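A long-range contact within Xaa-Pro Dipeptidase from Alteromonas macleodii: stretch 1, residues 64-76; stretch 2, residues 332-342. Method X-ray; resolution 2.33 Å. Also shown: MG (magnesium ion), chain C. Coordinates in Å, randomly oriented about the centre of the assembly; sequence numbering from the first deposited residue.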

ATOM      1  N   GLY A  64       2.453  13.359 -44.750  1.00 25.60           N
ATOM      2  CA  GLY A  64       3.226  12.336 -44.071  1.00 25.44           C
ATOM      3  C   GLY A  64       2.339  11.303 -43.403  1.00 25.85           C
ATOM      4  O   GLY A  64       1.359  11.655 -42.759  1.00 27.27           O
ATOM      5  N   LEU A  65       2.670  10.028 -43.551  1.00 25.67           N
ATOM      6  CA  LEU A  65       1.870   8.964 -42.949  1.00 26.03           C
ATOM      7  C   LEU A  65       2.187   8.742 -41.457  1.00 24.01           C
ATOM      8  O   LEU A  65       3.292   9.028 -40.999  1.00 23.46           O
HETATM    9  N   MSE A  66       1.208   8.230 -40.720  1.00 23.67           N
HETATM   10  CA  MSE A  66       1.367   7.974 -39.293  1.00 24.34           C
HETATM   11  C   MSE A  66       1.015   6.545 -38.868  1.00 23.65           C
HETATM   12  O   MSE A  66       0.049   5.966 -39.358  1.00 22.21           O
ATOM     13  N   ASP A  67       1.814   5.980 -37.968  1.00 23.08           N
ATOM     14  CA  ASP A  67       1.586   4.625 -37.464  1.00 21.98           C
ATOM     15  C   ASP A  67       1.397   4.757 -35.950  1.00 20.80           C
ATOM     16  O   ASP A  67       2.318   5.108 -35.231  1.00 19.84           O
HETATM   17  N   MSE A  68       0.182   4.492 -35.481  1.00 21.49           N
HETATM   18  CA  MSE A  68      -0.148   4.618 -34.059  1.00 20.44           C
HETATM   19  C   MSE A  68       0.360   3.482 -33.160  1.00 23.14           C
HETATM   20  O   MSE A  68       0.084   3.493 -31.959  1.00 22.57           O
ATOM     21  N   HIS A  69       1.072   2.506 -33.718  1.00 22.03           N
ATOM     22  CA  HIS A  69       1.514   1.380 -32.899  1.00 22.16           C
ATOM     23  C   HIS A  69       2.787   0.712 -33.403  1.00 20.96           C
ATOM     24  O   HIS A  69       2.737  -0.230 -34.197  1.00 19.54           O
ATOM     25  N   VAL A  70       3.928   1.201 -32.935  1.00 21.32           N
ATOM     26  CA  VAL A  70       5.208   0.636 -33.348  1.00 22.75           C
ATOM     27  C   VAL A  70       6.098   0.379 -32.134  1.00 23.16           C
ATOM     28  O   VAL A  70       5.902   0.979 -31.077  1.00 24.18           O
ATOM     29  N   HIS A  71       7.063  -0.524 -32.296  1.00 21.90           N
ATOM     30  CA  HIS A  71       7.989  -0.863 -31.220  1.00 22.42           C
ATOM     31  C   HIS A  71       9.437  -0.838 -31.715  1.00 21.68           C
ATOM     32  O   HIS A  71      10.093  -1.882 -31.790  1.00 22.02           O
ATOM     33  N   PHE A  72       9.938   0.341 -32.059  1.00 20.81           N
ATOM     34  CA  PHE A  72      11.315   0.438 -32.522  1.00 21.59           C
ATOM     35  C   PHE A  72      12.196  -0.165 -31.433  1.00 23.27           C
ATOM     36  O   PHE A  72      11.968   0.075 -30.244  1.00 24.32           O
ATOM     37  N   GLY A  73      13.192  -0.949 -31.833  1.00 24.60           N
ATOM     38  CA  GLY A  73      14.083  -1.558 -30.864  1.00 26.01           C
ATOM     39  C   GLY A  73      13.921  -3.060 -30.766  1.00 27.47           C
ATOM     40  O   GLY A  73      14.710  -3.736 -30.112  1.00 29.58           O
ATOM     41  N   GLN A  74      12.887  -3.587 -31.409  1.00 26.59           N
ATOM     42  CA  GLN A  74      12.656  -5.021 -31.397  1.00 27.16           C
ATOM     43  C   GLN A  74      11.987  -5.487 -32.682  1.00 26.94           C
ATOM     44  O   GLN A  74      11.355  -4.696 -33.387  1.00 24.97           O
ATOM     45  N   GLU A  75      12.172  -6.767 -32.984  1.00 26.06           N
ATOM     46  CA  GLU A  75      11.581  -7.443 -34.143  1.00 25.30           C
ATOM     47  C   GLU A  75      11.481  -8.897 -33.726  1.00 23.76           C
ATOM     48  O   GLU A  75      12.502  -9.550 -33.506  1.00 24.85           O
ATOM     49  N   TYR A  76      10.261  -9.403 -33.616  1.00 23.69           N
ATOM     50  CA  TYR A  76      10.061 -10.778 -33.175  1.00 27.01           C
ATOM     51  C   TYR A  76      10.794 -11.823 -34.014  1.00 28.28           C
ATOM     52  O   TYR A  76      10.636 -11.877 -35.233  1.00 29.21           O
ATOM     53  N   GLN A 332       6.205  -7.906 -36.783  1.00 25.57           N
ATOM     54  CA  GLN A 332       6.717  -8.102 -38.136  1.00 26.43           C
ATOM     55  C   GLN A 332       7.847  -7.115 -38.327  1.00 26.48           C
ATOM     56  O   GLN A 332       8.028  -6.218 -37.501  1.00 25.14           O
ATOM     57  N   LYS A 333       8.610  -7.255 -39.404  1.00 27.30           N
ATOM     58  CA  LYS A 333       9.734  -6.352 -39.657  1.00 28.36           C
ATOM     59  C   LYS A 333       9.311  -4.887 -39.800  1.00 28.12           C
ATOM     60  O   LYS A 333       8.234  -4.590 -40.318  1.00 27.68           O
ATOM     61  N   HIS A 334      10.170  -3.979 -39.341  1.00 27.52           N
ATOM     62  CA  HIS A 334       9.907  -2.548 -39.444  1.00 26.69           C
ATOM     63  C   HIS A 334      10.133  -2.175 -40.896  1.00 27.21           C
ATOM     64  O   HIS A 334      11.045  -2.705 -41.538  1.00 27.11           O
ATOM     65  N   GLY A 335       9.314  -1.272 -41.419  1.00 27.36           N
ATOM     66  CA  GLY A 335       9.464  -0.876 -42.807  1.00 26.59           C
ATOM     67  C   GLY A 335       8.439  -1.528 -43.721  1.00 26.54           C
ATOM     68  O   GLY A 335       8.302  -1.157 -44.889  1.00 28.04           O
ATOM     69  N   THR A 336       7.713  -2.507 -43.203  1.00 26.24           N
ATOM     70  CA  THR A 336       6.691  -3.179 -43.994  1.00 27.30           C
ATOM     71  C   THR A 336       5.318  -2.633 -43.585  1.00 26.66           C
ATOM     72  O   THR A 336       4.275  -3.229 -43.865  1.00 26.11           O
ATOM     73  N   ASN A 337       5.342  -1.484 -42.920  1.00 27.60           N
ATOM     74  CA  ASN A 337       4.127  -0.838 -42.431  1.00 28.04           C
ATOM     75  C   ASN A 337       3.046  -0.706 -43.505  1.00 28.81           C
ATOM     76  O   ASN A 337       1.857  -0.878 -43.222  1.00 28.45           O
ATOM     77  N   TRP A 338       3.464  -0.423 -44.736  1.00 29.64           N
ATOM     78  CA  TRP A 338       2.525  -0.243 -45.846  1.00 31.73           C
ATOM     79  C   TRP A 338       1.527  -1.385 -46.056  1.00 31.94           C
ATOM     80  O   TRP A 338       0.389  -1.143 -46.480  1.00 31.59           O
ATOM     81  N   LYS A 339       1.946  -2.619 -45.765  1.00 30.76           N
ATOM     82  CA  LYS A 339       1.082  -3.784 -45.939  1.00 30.08           C
ATOM     83  C   LYS A 339      -0.243  -3.643 -45.193  1.00 30.36           C
ATOM     84  O   LYS A 339      -1.255  -4.222 -45.602  1.00 28.45           O
ATOM     85  N   GLU A 340      -0.229  -2.878 -44.101  1.00 27.58           N
ATOM     86  CA  GLU A 340      -1.429  -2.647 -43.308  1.00 26.50           C
ATOM     87  C   GLU A 340      -2.545  -2.027 -44.168  1.00 27.11           C
ATOM     88  O   GLU A 340      -3.727  -2.329 -43.976  1.00 26.91           O
ATOM     89  N   PHE A 341      -2.165  -1.156 -45.102  1.00 26.54           N
ATOM     90  CA  PHE A 341      -3.120  -0.510 -46.001  1.00 28.09           C
ATOM     91  C   PHE A 341      -3.819  -1.566 -46.850  1.00 29.40           C
ATOM     92  O   PHE A 341      -5.046  -1.582 -46.961  1.00 30.96           O
ATOM     93  N   VAL A 342      -3.027  -2.449 -47.449  1.00 28.73           N
ATOM     94  CA  VAL A 342      -3.575  -3.497 -48.291  1.00 27.45           C
ATOM     95  C   VAL A 342      -4.541  -4.386 -47.506  1.00 29.74           C
ATOM     96  O   VAL A 342      -5.550  -4.845 -48.047  1.00 31.03           O
TER

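The best-defined polar link between the stretches is the hydrogen bond from His 334 N to Glu 75 OE2, 2.9 Å long and nearly linear, with an N-H...O angle of 171°. The CA-to-CB bond of Glu 75 points sideways, but chi1 m and chi2 t extend the chain so that its carboxylate reaches the backbone of the other stretch. Water 1 reinforces this link: it donates to Glu 75 OE2 (2.8 Å from its O) and to His 334 O (also 2.8 Å from the water O), so one carboxylate oxygen is tied directly to the amide of His 334 and, through the water, to its carbonyl.

His 334 returns the attachment with its side chain. Its CA-to-CB bond points toward stretch 1, and chi1 m with chi2 at -78° carries the imidazole to the type II turn that runs from His 71 to Gln 74. There NE2 of His 334 donates to Gln 74 O at 2.9 Å (136°) and, more weakly, to His 71 O at 3.2 Å (127°). Both carbonyl oxygens lie at the ring edge, near its plane, as expected for acceptors sharing one N-H. The turn is also held internally by Gln 74 N to His 71 O, 3.3 Å, and at its third position Gly 73 has phi/psi of 111/-9, where a CB would jam against the preceding carbonyl. With 114 Å² covered, His 334 buries more area in this contact than any other residue.

Packing surrounds this polar centre. Phe 72 (chi1 m) starts sideways, yet its ring approaches the imidazole, Phe 72 CD1 lying 3.6 Å from His 334 CE1; the ring centroids are 5.4 Å apart and the planes are inclined at 58°, an oblique pairing. On Lys 333, whose CA-to-CB bond points away overall, the aliphatic CD still comes within 3.4 Å of Glu 75 OE1.

Farther along, Asp 67 (chi1 t) and Asn 337 (chi1 m) point toward each other. Asp 67 OD2 lies 2.8 Å from the modelled OD1 of Asn 337, whose amide is probably turned over, leaving the nature of this contact open. Asp 67 OD1 accepts from His 69 N at 3.1 Å (161°), bracing the chain's corner at Met 68. The outlying apolar contact joins Leu 65 CD1 to Phe 341 CE2 at 4.0 Å, both side chains having chi1 m.

The magnesium ion is bound by His 69 NE2 at 2.4 Å and His 71 NE2 at 2.2 Å, so the strand and turn contacted by stretch 2 also carry metal ligands.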

ATOM      1  CB  LEU A  65       2.082   7.666 -43.737  1.00 26.82           C
ATOM      2  CG  LEU A  65       1.726   7.780 -45.230  1.00 27.98           C
ATOM      3  CD1 LEU A  65       2.112   6.493 -45.947  1.00 27.12           C
ATOM      4  CD2 LEU A  65       0.241   8.068 -45.392  1.00 23.69           C
HETATM    5  CB  MSE A  66       0.499   8.950 -38.505  1.00 21.49           C
HETATM    6  CG  MSE A  66       0.912  10.379 -38.666  1.00 20.98           C
HETATM    7 SE   MSE A  66      -0.092  11.563 -37.453  1.00 25.80          SE
HETATM    8  CE  MSE A  66      -0.116  13.203 -38.525  1.00 19.73           C
ATOM      9  CB  ASP A  67       2.792   3.725 -37.785  1.00 22.88           C
ATOM     10  CG  ASP A  67       2.494   2.248 -37.583  1.00 24.13           C
ATOM     11  OD1 ASP A  67       1.679   1.914 -36.699  1.00 23.82           O
ATOM     12  OD2 ASP A  67       3.089   1.416 -38.307  1.00 26.02           O
HETATM   13  CB  MSE A  68      -1.663   4.695 -33.887  1.00 18.50           C
HETATM   14  CG  MSE A  68      -2.355   5.822 -34.626  1.00 17.13           C
HETATM   15 SE   MSE A  68      -1.655   7.494 -33.919  1.00 25.22          SE
HETATM   16  CE  MSE A  68      -2.383   7.578 -32.120  1.00 23.18           C
ATOM     17  CB  HIS A  69       0.377   0.357 -32.818  1.00 22.33           C
ATOM     18  CG  HIS A  69       0.519  -0.643 -31.710  1.00 25.96           C
ATOM     19  ND1 HIS A  69      -0.455  -0.827 -30.751  1.00 26.42           N
ATOM     20  CD2 HIS A  69       1.489  -1.547 -31.439  1.00 25.72           C
ATOM     21  CE1 HIS A  69      -0.091  -1.806 -29.941  1.00 24.81           C
ATOM     22  NE2 HIS A  69       1.084  -2.260 -30.338  1.00 26.11           N
ATOM     23  CB  VAL A  70       5.968   1.572 -34.334  1.00 23.75           C
ATOM     24  CG1 VAL A  70       5.127   1.797 -35.597  1.00 22.50           C
ATOM     25  CG2 VAL A  70       6.297   2.890 -33.658  1.00 21.39           C
ATOM     26  CB  HIS A  71       7.682  -2.260 -30.659  1.00 20.13           C
ATOM     27  CG  HIS A  71       6.323  -2.391 -30.052  1.00 23.04           C
ATOM     28  ND1 HIS A  71       5.963  -1.752 -28.884  1.00 23.62           N
ATOM     29  CD2 HIS A  71       5.236  -3.098 -30.445  1.00 22.33           C
ATOM     30  CE1 HIS A  71       4.717  -2.065 -28.581  1.00 25.71           C
ATOM     31  NE2 HIS A  71       4.252  -2.879 -29.512  1.00 25.68           N
ATOM     32  CB  PHE A  72      11.737   1.895 -32.738  1.00 22.50           C
ATOM     33  CG  PHE A  72      10.950   2.629 -33.803  1.00 21.99           C
ATOM     34  CD1 PHE A  72      10.431   1.961 -34.909  1.00 22.60           C
ATOM     35  CD2 PHE A  72      10.793   4.006 -33.725  1.00 21.60           C
ATOM     36  CE1 PHE A  72       9.771   2.663 -35.924  1.00 22.34           C
ATOM     37  CE2 PHE A  72      10.138   4.718 -34.732  1.00 21.18           C
ATOM     38  CZ  PHE A  72       9.628   4.045 -35.832  1.00 22.98           C
ATOM     39  CB  GLN A  74      11.797  -5.404 -30.188  1.00 27.66           C
ATOM     40  CG  GLN A  74      10.345  -4.991 -30.295  1.00 28.36           C
ATOM     41  CD  GLN A  74       9.634  -5.000 -28.951  1.00 29.94           C
ATOM     42  OE1 GLN A  74       9.816  -4.098 -28.131  1.00 28.47           O
ATOM     43  NE2 GLN A  74       8.824  -6.027 -28.715  1.00 28.46           N
ATOM     44  CB  GLU A  75      12.461  -7.333 -35.380  1.00 25.99           C
ATOM     45  CG  GLU A  75      12.595  -5.925 -35.909  1.00 30.68           C
ATOM     46  CD  GLU A  75      13.123  -5.883 -37.329  1.00 30.49           C
ATOM     47  OE1 GLU A  75      14.123  -6.581 -37.604  1.00 29.83           O
ATOM     48  OE2 GLU A  75      12.539  -5.144 -38.154  1.00 28.65           O
ATOM     49  CB  TYR A  76       8.569 -11.137 -33.141  1.00 27.51           C
ATOM     50  CG  TYR A  76       8.302 -12.277 -32.198  1.00 29.25           C
ATOM     51  CD1 TYR A  76       8.277 -12.065 -30.820  1.00 29.27           C
ATOM     52  CD2 TYR A  76       8.206 -13.588 -32.665  1.00 31.41           C
ATOM     53  CE1 TYR A  76       8.178 -13.123 -29.930  1.00 30.13           C
ATOM     54  CE2 TYR A  76       8.106 -14.660 -31.781  1.00 30.79           C
ATOM     55  CZ  TYR A  76       8.098 -14.418 -30.410  1.00 31.72           C
ATOM     56  OH  TYR A  76       8.048 -15.468 -29.514  1.00 32.90           O
ATOM     57  CB  GLN A 332       5.615  -7.903 -39.201  1.00 27.58           C
ATOM     58  CG  GLN A 332       5.024  -6.503 -39.244  1.00 28.41           C
ATOM     59  CD  GLN A 332       3.899  -6.300 -38.234  1.00 28.36           C
ATOM     60  OE1 GLN A 332       3.379  -7.274 -37.682  1.00 29.92           O
ATOM     61  NE2 GLN A 332       3.367  -5.149 -37.850  1.00 27.84           N
ATOM     62  CB  LYS A 333      10.467  -6.772 -40.930  1.00 29.72           C
ATOM     63  CG  LYS A 333      11.227  -8.088 -40.855  1.00 34.13           C
ATOM     64  CD  LYS A 333      12.636  -7.870 -40.326  1.00 37.96           C
ATOM     65  CE  LYS A 333      13.655  -8.754 -41.040  1.00 39.29           C
ATOM     66  NZ  LYS A 333      13.306 -10.198 -40.972  1.00 40.56           N
ATOM     67  CB  HIS A 334      10.871  -1.747 -38.555  1.00 25.50           C
ATOM     68  CG  HIS A 334      10.578  -1.852 -37.091  1.00 24.92           C
ATOM     69  ND1 HIS A 334       9.557  -1.151 -36.486  1.00 22.13           N
ATOM     70  CD2 HIS A 334      11.132  -2.623 -36.125  1.00 22.51           C
ATOM     71  CE1 HIS A 334       9.493  -1.491 -35.211  1.00 22.05           C
ATOM     72  NE2 HIS A 334      10.437  -2.382 -34.967  1.00 22.16           N
ATOM     73  CB  THR A 336       6.731  -4.708 -43.760  1.00 28.50           C
ATOM     74  OG1 THR A 336       6.413  -4.996 -42.389  1.00 27.27           O
ATOM     75  CG2 THR A 336       8.130  -5.253 -44.103  1.00 26.50           C
ATOM     76  CB  ASN A 337       4.467   0.544 -41.874  1.00 26.19           C
ATOM     77  CG  ASN A 337       5.623   0.511 -40.876  1.00 25.93           C
ATOM     78  OD1 ASN A 337       5.432   0.721 -39.673  1.00 26.11           O
ATOM     79  ND2 ASN A 337       6.827   0.247 -41.374  1.00 23.17           N
ATOM     80  CB  TRP A 338       3.283   0.003 -47.149  1.00 32.68           C
ATOM     81  CG  TRP A 338       4.136  -1.154 -47.572  1.00 35.66           C
ATOM     82  CD1 TRP A 338       5.427  -1.399 -47.209  1.00 36.44           C
ATOM     83  CD2 TRP A 338       3.744  -2.242 -48.416  1.00 35.47           C
ATOM     84  NE1 TRP A 338       5.868  -2.571 -47.775  1.00 36.92           N
ATOM     85  CE2 TRP A 338       4.856  -3.108 -48.525  1.00 37.12           C
ATOM     86  CE3 TRP A 338       2.566  -2.565 -49.100  1.00 36.17           C
ATOM     87  CZ2 TRP A 338       4.820  -4.284 -49.280  1.00 37.10           C
ATOM     88  CZ3 TRP A 338       2.527  -3.733 -49.852  1.00 37.39           C
ATOM     89  CH2 TRP A 338       3.652  -4.579 -49.938  1.00 37.59           C
ATOM     90  CB  LYS A 339       1.795  -5.052 -45.470  1.00 33.32           C
ATOM     91  CG  LYS A 339       3.060  -5.349 -46.241  1.00 34.29           C
ATOM     92  CD  LYS A 339       3.702  -6.636 -45.760  1.00 36.12           C
ATOM     93  CE  LYS A 339       5.012  -6.907 -46.478  1.00 36.12           C
ATOM     94  NZ  LYS A 339       5.582  -8.213 -46.046  1.00 37.33           N
ATOM     95  CB  GLU A 340      -1.099  -1.729 -42.125  1.00 25.31           C
ATOM     96  CG  GLU A 340      -2.232  -1.470 -41.127  1.00 24.82           C
ATOM     97  CD  GLU A 340      -2.638  -2.702 -40.320  1.00 26.53           C
ATOM     98  OE1 GLU A 340      -1.915  -3.723 -40.364  1.00 28.34           O
ATOM     99  OE2 GLU A 340      -3.685  -2.641 -39.633  1.00 24.61           O
ATOM    100  CB  PHE A 341      -2.419   0.479 -46.939  1.00 26.84           C
ATOM    101  CG  PHE A 341      -1.977   1.748 -46.277  1.00 27.66           C
ATOM    102  CD1 PHE A 341      -2.889   2.571 -45.632  1.00 27.12           C
ATOM    103  CD2 PHE A 341      -0.639   2.120 -46.295  1.00 27.67           C
ATOM    104  CE1 PHE A 341      -2.467   3.737 -45.012  1.00 29.18           C
ATOM    105  CE2 PHE A 341      -0.209   3.284 -45.679  1.00 29.26           C
ATOM    106  CZ  PHE A 341      -1.121   4.093 -45.036  1.00 28.90           C
ATOM    107  CB  VAL A 342      -2.455  -4.361 -48.885  1.00 26.61           C
ATOM    108  CG1 VAL A 342      -3.044  -5.353 -49.888  1.00 24.89           C
ATOM    109  CG2 VAL A 342      -1.402  -3.470 -49.529  1.00 25.02           C
TER
HETATM  110 MG    MG C 500       2.404  -4.010 -29.348  1.00 29.56          MG
HETATM  111  O   HOH W   1      13.369  -3.921 -40.478  1.00 36.21           O